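Local coordinates for estrogen receptor (Crassostrea gigas, PDB 4N1Y), which is probably a constitutively active transcription factor of the steroid-receptor family, needing no bound hormone, at residues Thr176-Tyr180 with His181-Val185; Thr9-Gln12 with Ala13-Ala17. One frame throughout, in Å; residues are numbered along the deposited sequence.

Contact 1 of 2, residues Thr176-Tyr180 with His181-Val185; sequences TAQKY and HPDNV
Tyr-180 and His-181 meet where the helix 159-180 gives out, and the imidazole folds back over the last turn. With CG anti to its own carbonyl carbon (chi1 -45°), the His-181 ring takes Tyr-180 CB over one face, a CH-pi contact 3.9 Å from the ring centroid. The backbone keeps one more helical bond, His-181 N to Ala-177 O at 2.7 Å, before His-181 leaves helical angles. A histidine suits this junction because imidazole combines a flat face for Tyr-180 CB with a ring nitrogen, His-181 NE2, that bonds to Glu-139 of helix 137-149. What follows is a type II beta turn from His-181 to Asn-184, part of the short loop between two long helices of the nuclear-receptor ligand-binding domain. From the last helical turn Gln-178, bent at chi2 (59°), brings its amide to the loop. Gln-178 OE1 receives Asp-183 N at 3.2 Å in an almost straight bond, the donor tilted out of the carbonyl plane, and Gln-178 NE2 makes a weak bond of 3.4 Å to Asp-183 OD1. Replacing His-181 by an alanine is likely to leave Glu-139 without this partner and Tyr-180 CB without its ring cover. Pro-182 N lies 3.2 Å from Gln-178 O but has no hydrogen to give it.

Contact 2 of 2, residues Thr9-Gln12 with Ala13-Ala17; sequences TILQ and ALNKA
Ile-10 and Leu-14 run alongside each other in the same direction, one turn apart on the short helix 7-15. This is the i to i+4 spacing of an alpha helix that packs by one face, here against helices 137-149 and 159-180 of the ligand-binding domain. Ile-10 CG2, anti to the backbone N while CG1 stands beside it (chi1 -69°), meets Leu-14 CD1 at 3.9 Å. Branched aliphatic chains suit this buried side: both rest on Leu-142, and Ile-10 also reaches Ala-172. Beneath them Leu-14 N gives a nearly straight bond of 2.8 Å to Ile-10 O. The solvent side is looser. Gln-12 runs outward in an extended chain, only its CB meeting residues 13-17; a polar, flexible group can stay hydrated there. The aliphatic part of Lys-16 lies along Gln-12 O. Ala-13 ends at CB, 3.4 Å from Thr-9 O, and adds no further bulk. Helical angles end at Lys-16, whose N still bonds to Gln-12 O at 2.9 Å. Asn-15, whose ND2 also bonds to Asp-138, doubles the grip on Leu-11 O: Asn-15 N comes from one face of the carbonyl plane, and Asn-15 ND2 from the opposite face at 2.9 Å.

In the fold
Contact 2 comes first along the chain, near the start of the modelled residues, and contact 1 follows far later, where helix 159-180 hands over to helix 187-215. Their centres are about 19 Å apart, yet they touch: Leu-11 CD1 packs 3.4 Å from Thr-176 OG1. Helix 7-15 thus lies against helix 159-180, whose C-terminal turn carries contact 1. Helix 137-149 serves both, with Leu-142 touching residues of each contact and Asp-138 bonding to Asn-15 of one and Tyr-180 of the other. Helix 7-15 is in this way packed on helices 137-149 and 159-180, while contact 1 forms a surface corner of the ligand-binding domain.

Contact 1 of 2, residues Thr176-Tyr180 with His181-Val185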
# COMPACT_ATOMS: atom_id res chain seq x y z
N THR B 176 7.00 -19.12 -10.03
CA THR B 176 5.73 -19.22 -10.74
C THR B 176 5.70 -18.21 -11.88
O THR B 176 5.14 -18.47 -12.94
CB THR B 176 4.56 -19.01 -9.79
OG1 THR B 176 4.62 -20.02 -8.79
CG2 THR B 176 3.23 -19.16 -10.52
N ALA B 177 6.33 -17.07 -11.65
CA ALA B 177 6.41 -16.06 -12.69
C ALA B 177 7.29 -16.54 -13.83
O ALA B 177 7.04 -16.25 -15.00
CB ALA B 177 6.93 -14.78 -12.14
N GLN B 178 8.34 -17.28 -13.48
CA GLN B 178 9.22 -17.78 -14.51
C GLN B 178 8.47 -18.79 -15.37
O GLN B 178 8.67 -18.84 -16.58
CB GLN B 178 10.48 -18.40 -13.88
CG GLN B 178 11.53 -18.91 -14.91
CD GLN B 178 12.05 -17.83 -15.85
OE1 GLN B 178 11.83 -16.65 -15.65
NE2 GLN B 178 12.74 -18.26 -16.90
N LYS B 179 7.58 -19.55 -14.74
CA LYS B 179 6.82 -20.59 -15.43
C LYS B 179 5.86 -20.00 -16.47
O LYS B 179 5.83 -20.43 -17.62
CB LYS B 179 6.06 -21.45 -14.42
CG LYS B 179 5.50 -22.71 -15.00
CD LYS B 179 4.51 -23.37 -14.07
CE LYS B 179 4.02 -24.68 -14.69
NZ LYS B 179 3.14 -25.48 -13.79
N TYR B 180 5.04 -19.04 -16.07
CA TYR B 180 4.02 -18.50 -16.96
C TYR B 180 4.51 -17.28 -17.73
O TYR B 180 3.88 -16.88 -18.71
CB TYR B 180 2.76 -18.14 -16.18
CG TYR B 180 2.15 -19.32 -15.51
CD1 TYR B 180 1.55 -20.33 -16.26
CD2 TYR B 180 2.20 -19.47 -14.13
CE1 TYR B 180 1.00 -21.44 -15.65
CE2 TYR B 180 1.66 -20.57 -13.51
CZ TYR B 180 1.06 -21.55 -14.27
OH TYR B 180 0.52 -22.66 -13.65
N HIS B 181 5.61 -16.68 -17.29
CA HIS B 181 6.12 -15.50 -18.00
C HIS B 181 7.65 -15.47 -18.08
O HIS B 181 8.26 -14.53 -17.60
CB HIS B 181 5.62 -14.22 -17.31
CG HIS B 181 4.17 -14.26 -16.95
ND1 HIS B 181 3.16 -14.03 -17.87
CD2 HIS B 181 3.56 -14.47 -15.76
CE1 HIS B 181 1.99 -14.12 -17.26
NE2 HIS B 181 2.20 -14.38 -15.98
N PRO B 182 8.26 -16.47 -18.74
CA PRO B 182 9.72 -16.66 -18.73
C PRO B 182 10.52 -15.46 -19.23
O PRO B 182 10.19 -14.86 -20.27
CB PRO B 182 9.93 -17.83 -19.69
CG PRO B 182 8.72 -17.80 -20.56
CD PRO B 182 7.60 -17.36 -19.70
N ASP B 183 11.55 -15.11 -18.46
CA ASP B 183 12.55 -14.09 -18.80
C ASP B 183 12.01 -12.67 -18.75
O ASP B 183 12.70 -11.72 -19.11
CB ASP B 183 13.15 -14.38 -20.17
CG ASP B 183 13.88 -15.71 -20.20
OD1 ASP B 183 14.21 -16.20 -19.10
OD2 ASP B 183 14.12 -16.25 -21.30
N ASN B 184 10.78 -12.52 -18.27
CA ASN B 184 10.24 -11.20 -18.05
C ASN B 184 10.59 -10.68 -16.66
O ASN B 184 9.91 -11.00 -15.68
CB ASN B 184 8.74 -11.21 -18.23
CG ASN B 184 8.16 -9.82 -18.29
OD1 ASN B 184 8.76 -8.85 -17.82
ND2 ASN B 184 6.98 -9.71 -18.87
N VAL B 185 11.64 -9.86 -16.57
CA VAL B 185 12.12 -9.35 -15.30
C VAL B 185 11.27 -8.25 -14.72
O VAL B 185 11.41 -7.90 -13.54
CB VAL B 185 13.54 -8.81 -15.40
CG1 VAL B 185 14.47 -9.91 -15.86
CG2 VAL B 185 13.58 -7.57 -16.29

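Contact 2 of 2, residues Thr9-Gln12 with Ala13-Ala17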
# COMPACT_ATOMS: atom_id res chain seq x y z
N THR B 9 5.03 -27.40 -3.49
CA THR B 9 4.24 -27.82 -2.36
C THR B 9 3.30 -26.73 -1.89
O THR B 9 2.15 -26.98 -1.57
CB THR B 9 5.12 -28.26 -1.19
OG1 THR B 9 5.90 -29.39 -1.61
CG2 THR B 9 4.26 -28.69 -0.02
N ILE B 10 3.81 -25.50 -1.89
CA ILE B 10 3.00 -24.34 -1.55
C ILE B 10 1.81 -24.23 -2.50
O ILE B 10 0.67 -24.04 -2.06
CB ILE B 10 3.84 -23.05 -1.60
CG1 ILE B 10 4.85 -23.02 -0.46
CG2 ILE B 10 2.95 -21.81 -1.50
CD1 ILE B 10 5.85 -21.91 -0.60
N LEU B 11 2.09 -24.36 -3.80
CA LEU B 11 1.05 -24.17 -4.82
C LEU B 11 -0.03 -25.23 -4.77
O LEU B 11 -1.22 -24.93 -4.93
CB LEU B 11 1.67 -24.11 -6.21
CG LEU B 11 2.06 -22.68 -6.61
CD1 LEU B 11 2.61 -22.62 -8.02
CD2 LEU B 11 0.89 -21.72 -6.44
N GLN B 12 0.37 -26.48 -4.59
CA GLN B 12 -0.62 -27.53 -4.41
C GLN B 12 -1.48 -27.24 -3.21
O GLN B 12 -2.70 -27.32 -3.29
CB GLN B 12 0.05 -28.89 -4.29
CG GLN B 12 0.67 -29.34 -5.60
CD GLN B 12 1.41 -30.66 -5.49
OE1 GLN B 12 1.89 -31.02 -4.42
NE2 GLN B 12 1.48 -31.39 -6.60
N ALA B 13 -0.86 -26.83 -2.11
CA ALA B 13 -1.59 -26.56 -0.88
C ALA B 13 -2.61 -25.44 -1.12
O ALA B 13 -3.81 -25.61 -0.88
CB ALA B 13 -0.63 -26.18 0.25
N LEU B 14 -2.13 -24.30 -1.61
CA LEU B 14 -2.98 -23.17 -1.94
C LEU B 14 -4.07 -23.53 -2.96
O LEU B 14 -5.16 -22.95 -2.95
CB LEU B 14 -2.13 -22.02 -2.48
CG LEU B 14 -1.14 -21.42 -1.48
CD1 LEU B 14 -0.50 -20.19 -2.08
CD2 LEU B 14 -1.80 -21.05 -0.15
N ASN B 15 -3.78 -24.45 -3.87
CA ASN B 15 -4.77 -24.80 -4.87
C ASN B 15 -5.86 -25.74 -4.36
O ASN B 15 -7.01 -25.62 -4.80
CB ASN B 15 -4.08 -25.41 -6.08
CG ASN B 15 -3.86 -24.40 -7.18
OD1 ASN B 15 -4.77 -24.05 -7.92
ND2 ASN B 15 -2.64 -23.88 -7.25
N LYS B 16 -5.54 -26.67 -3.47
CA LYS B 16 -6.61 -27.52 -2.94
C LYS B 16 -7.33 -26.78 -1.81
O LYS B 16 -8.19 -27.34 -1.13
CB LYS B 16 -6.11 -28.89 -2.42
CG LYS B 16 -4.67 -28.97 -1.88
CD LYS B 16 -4.24 -30.41 -1.52
CE LYS B 16 -2.95 -30.46 -0.67
NZ LYS B 16 -3.12 -30.07 0.76
N ALA B 17 -7.05 -25.49 -1.65
CA ALA B 17 -7.71 -24.69 -0.64
C ALA B 17 -8.29 -23.45 -1.30
O ALA B 17 -8.68 -22.49 -0.62
CB ALA B 17 -6.74 -24.31 0.46